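Local coordinates for protein putative O-acetylhomoserine (Thiol)-lyase (Campylobacter jejuni, PDB 4OC9) that probably uses pyridoxal phosphate to make homocysteine from O-acetylhomoserine and sulfide, at residues D[13-16]-D[21-24]; D[33-36]-D[40-43]; D[92-97]-D[264-269]. One frame throughout, in Å; residues are numbered along the deposited sequence.

Interaction 1 (D[13-16]-D[21-24]); sequences GAYN and RSIS
The flat group here is the ring of Tyr15, and what meets it from 21-24 is the backbone carbonyl of Ser22, at the hydroxyl-bearing edge and near the ring plane. Two further carbonyl oxygens, of Ile23 and Ser24, approach obliquely; Ile23 O comes to 3.7 Å from Tyr15 CE2. Around the same side chain, Val25 and Pro26 touch it from the loop, Val64 and Arg68 touch it from helix 60-73, and the ring of Phe17 meets it at a steep angle. CB of Tyr15 already points at 21-24, and with CG anti to the backbone N (chi1 172°) the ring runs on until OH meets Ser22. There OH donates a short bond to Ser22 O, 2.6 Å, with a C=O...donor angle of 140° and the donor tilted from the carbonyl plane. Water 1 donates to Tyr15 OH at 3.0 Å and accepts from Ser22 N at 3.0 Å, so the phenol reaches both backbone polar atoms of one residue, one directly and one through water. Ser22 OG donates to Ser24 O, 2.9 Å, almost in line with that carbonyl, which ties Ser22 to Ser24 within the segment that receives the phenol. The segments belong to the N-terminal arm, and 21-24 also rests on the second subunit: Arg21 NE bonds Asn34 O there, and Ser24 N bonds Asn30 OD1. A single phenol, gripped by a direct bond and a water bridge, thus fastens an irregular loop where it lies against the second and third subunits.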
loop_
_atom_site.group_PDB
_atom_site.type_symbol
_atom_site.label_atom_id
_atom_site.label_comp_id
_atom_site.label_asym_id
_atom_site.label_seq_id
_atom_site.Cartn_x
_atom_site.Cartn_y
_atom_site.Cartn_z
ATOM N N GLY D 13 1.133 -2.503 22.748
ATOM C CA GLY D 13 -0.250 -2.391 23.226
ATOM C C GLY D 13 -1.316 -2.517 22.133
ATOM O O GLY D 13 -1.047 -2.317 20.942
ATOM N N ALA D 14 -2.525 -2.900 22.556
ATOM C CA ALA D 14 -3.662 -3.065 21.672
ATOM C C ALA D 14 -3.423 -3.977 20.465
ATOM O O ALA D 14 -4.157 -3.883 19.501
ATOM C CB ALA D 14 -4.140 -1.704 21.203
ATOM N N TYR D 15 -2.430 -4.858 20.530
ATOM C CA TYR D 15 -2.106 -5.797 19.456
ATOM C C TYR D 15 -1.386 -7.021 20.080
ATOM O O TYR D 15 -0.306 -6.824 20.599
ATOM C CB TYR D 15 -1.246 -5.137 18.367
ATOM C CG TYR D 15 -0.711 -6.119 17.328
ATOM C CD1 TYR D 15 -1.561 -6.713 16.394
ATOM C CD2 TYR D 15 0.659 -6.381 17.222
ATOM C CE1 TYR D 15 -1.075 -7.607 15.452
ATOM C CE2 TYR D 15 1.158 -7.261 16.273
ATOM C CZ TYR D 15 0.300 -7.861 15.385
ATOM O OH TYR D 15 0.792 -8.743 14.449
ATOM N N ASN D 16 -2.057 -8.195 20.059
ATOM C CA ASN D 16 -1.702 -9.572 20.564
ATOM C C ASN D 16 -0.911 -10.460 19.738
ATOM O O ASN D 16 -0.459 -11.430 20.285
ATOM C CB ASN D 16 -3.016 -10.385 20.690
ATOM C CG ASN D 16 -2.857 -11.733 21.314
ATOM O OD1 ASN D 16 -3.323 -12.793 20.774
ATOM N ND2 ASN D 16 -2.201 -11.733 22.426
ATOM N N ARG D 21 2.036 -14.246 14.271
ATOM C CA ARG D 21 2.937 -13.563 15.196
ATOM C C ARG D 21 3.898 -12.551 14.556
ATOM O O ARG D 21 5.084 -12.481 14.901
ATOM C CB ARG D 21 3.681 -14.601 16.072
ATOM C CG ARG D 21 2.721 -15.471 16.878
ATOM C CD ARG D 21 3.404 -16.326 17.916
ATOM N NE ARG D 21 4.068 -15.480 18.913
ATOM C CZ ARG D 21 3.483 -14.954 19.985
ATOM N NH1 ARG D 21 2.200 -15.145 20.215
ATOM N NH2 ARG D 21 4.193 -14.217 20.827
ATOM N N SER D 22 3.363 -11.779 13.619
ATOM C CA SER D 22 4.140 -10.760 12.952
ATOM C C SER D 22 4.323 -9.630 13.969
ATOM O O SER D 22 3.375 -9.275 14.667
ATOM C CB SER D 22 3.420 -10.233 11.729
ATOM O OG SER D 22 2.151 -9.720 12.066
ATOM N N ILE D 23 5.545 -9.103 14.078
ATOM C CA ILE D 23 5.830 -8.031 15.030
ATOM C C ILE D 23 5.100 -6.775 14.616
ATOM O O ILE D 23 4.597 -6.028 15.449
ATOM C CB ILE D 23 7.335 -7.805 15.182
ATOM C CG1 ILE D 23 7.940 -9.058 15.812
ATOM C CG2 ILE D 23 7.601 -6.622 16.092
ATOM C CD1 ILE D 23 9.422 -9.027 15.905
ATOM N N SER D 24 5.072 -6.552 13.314
ATOM C CA SER D 24 4.380 -5.406 12.775
ATOM C C SER D 24 2.901 -5.752 12.643
ATOM O O SER D 24 2.564 -6.902 12.396
ATOM C CB SER D 24 4.902 -5.047 11.396
ATOM O OG SER D 24 4.138 -3.973 10.883
HETATM O O HOH W 1 0.329 -11.554 13.445
#

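Interaction 2 (D[33-36]-D[40-43]); sequences YNFE and QAAA
Two hydrogen bonds link Glu36 to Gln40, whose side-chain amide reaches back to the loop. Gln40 OE1 takes Glu36 N at 2.6 Å, with an N-H...O angle of 164°; the donor sits tilted from the amide plane. The long reach comes from CG standing anti to the backbone N (chi1 -174°) and an extended chain beyond it. Gln40 NE2 adds a weak, long bond to Glu36 OE2, 3.4 Å, with the carboxylate and amide planes 80° apart. The amide therefore uses both its ends on one residue, by main chain and by side chain. This is the entry to helix 38-45: the loop 33-36 leads into it, Asn37 OD1 accepts from Gln40 N, and the side chains of its first turn, Gln40 and Ala41, fold back on the residues before the helix. The apolar part is a CH-pi contact. Ala41 CB lies over one face of the Phe35 ring, 3.8 Å from its centroid, displaced toward the rim, and comes to 3.6 Å from Phe35 CG. Tyr33 O lies over the opposite face, also toward the rim, while Gln40 OE1 sits at the edge. Beyond the segments, Phe35 packs on Ala366 of the fourth subunit, and Glu36 on Arg21 of the second.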
loop_
_atom_site.group_PDB
_atom_site.type_symbol
_atom_site.label_atom_id
_atom_site.label_comp_id
_atom_site.label_asym_id
_atom_site.label_seq_id
_atom_site.Cartn_x
_atom_site.Cartn_y
_atom_site.Cartn_z
ATOM N N TYR D 33 -15.687 -9.656 6.784
ATOM C CA TYR D 33 -15.211 -10.723 7.634
ATOM C C TYR D 33 -16.114 -11.957 7.618
ATOM O O TYR D 33 -17.330 -11.865 7.486
ATOM C CB TYR D 33 -15.094 -10.132 9.054
ATOM C CG TYR D 33 -14.270 -8.871 9.014
ATOM C CD1 TYR D 33 -14.863 -7.643 8.741
ATOM C CD2 TYR D 33 -12.876 -8.918 9.147
ATOM C CE1 TYR D 33 -14.092 -6.481 8.655
ATOM C CE2 TYR D 33 -12.115 -7.769 9.074
ATOM C CZ TYR D 33 -12.717 -6.557 8.827
ATOM O OH TYR D 33 -11.952 -5.422 8.700
ATOM N N ASN D 34 -15.500 -13.122 7.757
ATOM C CA ASN D 34 -16.227 -14.374 7.747
ATOM C C ASN D 34 -16.760 -14.704 9.128
ATOM O O ASN D 34 -15.991 -15.067 10.013
ATOM C CB ASN D 34 -15.278 -15.482 7.280
ATOM C CG ASN D 34 -15.953 -16.847 7.116
ATOM O OD1 ASN D 34 -15.280 -17.849 7.166
ATOM N ND2 ASN D 34 -17.273 -16.886 6.913
ATOM N N PHE D 35 -18.070 -14.546 9.326
ATOM C CA PHE D 35 -18.669 -14.862 10.609
ATOM C C PHE D 35 -18.597 -16.370 10.731
ATOM O O PHE D 35 -18.776 -17.079 9.740
ATOM C CB PHE D 35 -20.111 -14.413 10.697
ATOM C CG PHE D 35 -20.292 -12.964 10.402
ATOM C CD1 PHE D 35 -19.839 -11.999 11.304
ATOM C CD2 PHE D 35 -20.927 -12.557 9.257
ATOM C CE1 PHE D 35 -19.982 -10.666 11.035
ATOM C CE2 PHE D 35 -21.086 -11.206 8.997
ATOM C CZ PHE D 35 -20.624 -10.271 9.885
ATOM N N GLU D 36 -18.332 -16.862 11.946
ATOM C CA GLU D 36 -18.206 -18.317 12.208
ATOM C C GLU D 36 -19.554 -19.049 12.141
ATOM O O GLU D 36 -19.581 -20.251 11.905
ATOM C CB GLU D 36 -17.550 -18.591 13.553
ATOM C CG GLU D 36 -16.197 -17.919 13.727
ATOM C CD GLU D 36 -15.592 -18.177 15.080
ATOM O OE1 GLU D 36 -15.613 -19.332 15.533
ATOM O OE2 GLU D 36 -15.035 -17.232 15.671
ATOM N N GLN D 40 -23.515 -15.648 15.685
ATOM C CA GLN D 40 -22.434 -14.699 15.877
ATOM C C GLN D 40 -22.680 -13.416 15.084
ATOM O O GLN D 40 -22.508 -12.310 15.595
ATOM C CB GLN D 40 -21.132 -15.290 15.388
ATOM C CG GLN D 40 -19.933 -14.410 15.691
ATOM C CD GLN D 40 -18.630 -15.002 15.166
ATOM O OE1 GLN D 40 -18.479 -15.241 13.984
ATOM N NE2 GLN D 40 -17.653 -15.140 16.041
ATOM N N ALA D 41 -23.037 -13.594 13.816
ATOM C CA ALA D 41 -23.298 -12.483 12.926
ATOM C C ALA D 41 -24.410 -11.598 13.491
ATOM O O ALA D 41 -24.187 -10.455 13.846
ATOM C CB ALA D 41 -23.653 -13.001 11.548
ATOM N N ALA D 42 -25.599 -12.165 13.609
ATOM C CA ALA D 42 -26.756 -11.445 14.144
ATOM C C ALA D 42 -26.429 -10.806 15.491
ATOM O O ALA D 42 -26.807 -9.672 15.753
ATOM C CB ALA D 42 -27.967 -12.380 14.272
ATOM N N ALA D 43 -25.730 -11.530 16.343
ATOM C CA ALA D 43 -25.382 -10.990 17.631
ATOM C C ALA D 43 -24.551 -9.715 17.472
ATOM O O ALA D 43 -24.709 -8.775 18.251
ATOM C CB ALA D 43 -24.656 -12.027 18.470
#

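Interaction 3 (D[92-97]-D[264-269]); sequences LINLAS and ITWLRD
In the large domain of this fold-type I pyridoxal phosphate enzyme, the C-terminal end of helix 84-93 and the residues that follow pack against helix 257-270 through Ile93, Asn94 and Trp266. All three are buried. Helix 257-270 has a wider pi-type turn at 264-267, and the indole of Trp266 projects from it toward 92-97. Ile93 CD1 sits over one face of the six-membered ring, a CH-pi contact 3.8 Å from the centroid, with 3.5 Å to Trp266 CE3. Its position follows from chi1 of 63°, which sets CG1 between the backbone N and the carbonyl carbon. Thr265 CG2 lies over the centre of the opposite indole face, so the ring is held between the two. Ile93 O adds a close approach of 3.3 Å to Trp266 CZ2. On the other side of 92-97, Leu92 and Leu95 pack on strand 177-181 of the central sheet, so this segment lies between that sheet and helix 257-270. The fourth subunit also meets the contact, with its Phe123 on Ile93 and its Thr119 on Trp266. Both ends of the Asn94 amide are tied to helix 257-270: ND2 donates to Phe258 O, and OD1 accepts from Trp266 NE1 at 2.9 Å. That bond is bent, 146° at the hydrogen, with NE1 tilted from the amide's carbonyl plane, OD1 lying in the indole plane and the amide turned 88° to it.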
loop_
_atom_site.group_PDB
_atom_site.type_symbol
_atom_site.label_atom_id
_atom_site.label_comp_id
_atom_site.label_asym_id
_atom_site.label_seq_id
_atom_site.Cartn_x
_atom_site.Cartn_y
_atom_site.Cartn_z
ATOM N N LEU D 92 -18.669 17.012 16.819
ATOM C CA LEU D 92 -19.726 17.988 16.996
ATOM C C LEU D 92 -21.142 17.397 16.797
ATOM O O LEU D 92 -22.030 17.539 17.659
ATOM C CB LEU D 92 -19.482 19.175 16.060
ATOM C CG LEU D 92 -18.200 19.963 16.402
ATOM C CD1 LEU D 92 -17.814 20.956 15.312
ATOM C CD2 LEU D 92 -18.329 20.667 17.746
ATOM N N ILE D 93 -21.359 16.720 15.670
ATOM C CA ILE D 93 -22.686 16.129 15.398
ATOM C C ILE D 93 -23.027 15.012 16.355
ATOM O O ILE D 93 -24.194 14.690 16.488
ATOM C CB ILE D 93 -22.872 15.636 13.951
ATOM C CG1 ILE D 93 -21.885 14.495 13.650
ATOM C CG2 ILE D 93 -22.741 16.810 12.985
ATOM C CD1 ILE D 93 -21.958 13.960 12.236
ATOM N N ASN D 94 -22.044 14.434 17.038
ATOM C CA ASN D 94 -22.369 13.357 17.952
ATOM C C ASN D 94 -22.957 13.968 19.214
ATOM O O ASN D 94 -23.497 13.263 20.068
ATOM C CB ASN D 94 -21.129 12.566 18.352
ATOM C CG ASN D 94 -21.472 11.211 18.938
ATOM O OD1 ASN D 94 -22.464 10.588 18.539
ATOM N ND2 ASN D 94 -20.609 10.696 19.781
ATOM N N LEU D 95 -22.802 15.287 19.336
ATOM C CA LEU D 95 -23.276 16.061 20.480
ATOM C C LEU D 95 -24.412 17.035 20.174
ATOM O O LEU D 95 -25.303 17.203 21.002
ATOM C CB LEU D 95 -22.114 16.866 21.052
ATOM C CG LEU D 95 -20.937 16.056 21.595
ATOM C CD1 LEU D 95 -19.770 16.956 21.950
ATOM C CD2 LEU D 95 -21.373 15.210 22.781
ATOM N N ALA D 96 -24.384 17.649 18.994
ATOM C CA ALA D 96 -25.411 18.601 18.602
ATOM C C ALA D 96 -26.166 18.170 17.354
ATOM O O ALA D 96 -25.608 17.555 16.439
ATOM C CB ALA D 96 -24.785 19.953 18.352
ATOM N N SER D 97 -27.454 18.506 17.336
ATOM C CA SER D 97 -28.336 18.201 16.219
ATOM C C SER D 97 -29.097 19.482 15.879
ATOM O O SER D 97 -28.943 20.505 16.559
ATOM C CB SER D 97 -29.265 17.030 16.539
ATOM O OG SER D 97 -30.029 17.304 17.694
ATOM N N ILE D 264 -21.720 3.102 15.377
ATOM C CA ILE D 264 -23.018 2.595 14.903
ATOM C C ILE D 264 -23.884 3.609 14.150
ATOM O O ILE D 264 -24.824 3.220 13.450
ATOM C CB ILE D 264 -23.835 1.953 16.035
ATOM C CG1 ILE D 264 -24.356 2.999 17.026
ATOM C CG2 ILE D 264 -23.009 0.862 16.687
ATOM C CD1 ILE D 264 -25.252 2.416 18.104
ATOM N N THR D 265 -23.565 4.890 14.291
ATOM C CA THR D 265 -24.343 5.889 13.600
ATOM C C THR D 265 -23.564 6.726 12.577
ATOM O O THR D 265 -23.823 6.606 11.382
ATOM C CB THR D 265 -25.043 6.838 14.592
ATOM O OG1 THR D 265 -25.842 6.083 15.507
ATOM C CG2 THR D 265 -25.915 7.826 13.848
ATOM N N TRP D 266 -22.556 7.481 13.017
ATOM C CA TRP D 266 -21.815 8.336 12.092
ATOM C C TRP D 266 -20.920 7.601 11.076
ATOM O O TRP D 266 -20.893 7.974 9.898
ATOM C CB TRP D 266 -21.095 9.404 12.851
ATOM C CG TRP D 266 -22.031 10.107 13.830
ATOM C CD1 TRP D 266 -21.928 10.116 15.188
ATOM C CD2 TRP D 266 -23.266 10.757 13.529
ATOM N NE1 TRP D 266 -22.950 10.815 15.733
ATOM C CE2 TRP D 266 -23.800 11.209 14.741
ATOM C CE3 TRP D 266 -23.949 11.051 12.341
ATOM C CZ2 TRP D 266 -25.015 11.936 14.820
ATOM C CZ3 TRP D 266 -25.146 11.777 12.415
ATOM C CH2 TRP D 266 -25.658 12.216 13.649
ATOM N N LEU D 267 -20.165 6.605 11.509
ATOM C CA LEU D 267 -19.359 5.857 10.556
ATOM C C LEU D 267 -20.287 5.000 9.701
ATOM O O LEU D 267 -20.185 5.007 8.489
ATOM C CB LEU D 267 -18.301 4.951 11.210
ATOM C CG LEU D 267 -17.018 5.609 11.664
ATOM C CD1 LEU D 267 -16.154 4.686 12.506
ATOM C CD2 LEU D 267 -16.262 6.078 10.422
ATOM N N ARG D 268 -21.206 4.305 10.347
ATOM C CA ARG D 268 -22.100 3.445 9.613
ATOM C C ARG D 268 -22.933 4.121 8.565
ATOM O O ARG D 268 -23.068 3.611 7.465
ATOM C CB ARG D 268 -23.022 2.699 10.563
ATOM C CG ARG D 268 -23.865 1.662 9.854
ATOM C CD ARG D 268 -24.619 0.779 10.832
ATOM N NE ARG D 268 -25.209 -0.393 10.154
ATOM C CZ ARG D 268 -25.881 -1.380 10.755
ATOM N NH1 ARG D 268 -26.090 -1.375 12.068
ATOM N NH2 ARG D 268 -26.352 -2.385 10.033
ATOM N N ASP D 269 -23.472 5.287 8.882
ATOM C CA ASP D 269 -24.336 5.988 7.922
ATOM C C ASP D 269 -23.678 7.098 7.082
ATOM O O ASP D 269 -24.119 7.353 5.981
ATOM C CB ASP D 269 -25.567 6.548 8.669
ATOM C CG ASP D 269 -26.363 5.461 9.439
ATOM O OD1 ASP D 269 -26.120 4.250 9.252
ATOM O OD2 ASP D 269 -27.246 5.840 10.252
#

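Overall arrangement
From the N terminus, the contacts follow in series, with no nesting or crossing. Interaction 1 closes a loop of four residues in the arm after helix 6-9. Interaction 2 soon follows, closing a three-residue link at the entry to helix 38-45, with centres about 23 Å from the first. Both touch the second subunit, where Arg21 and Asn34 of paired chains are joined. Interaction 3 is long-range: 166 residues separate its segments, including six strands of the seven-stranded sheet and Lys206, which carries the pyridoxal phosphate. It ties helix 84-93 to helix 257-270. Its nearest atoms lie about 9 Å from interaction 2, and both contact the fourth subunit.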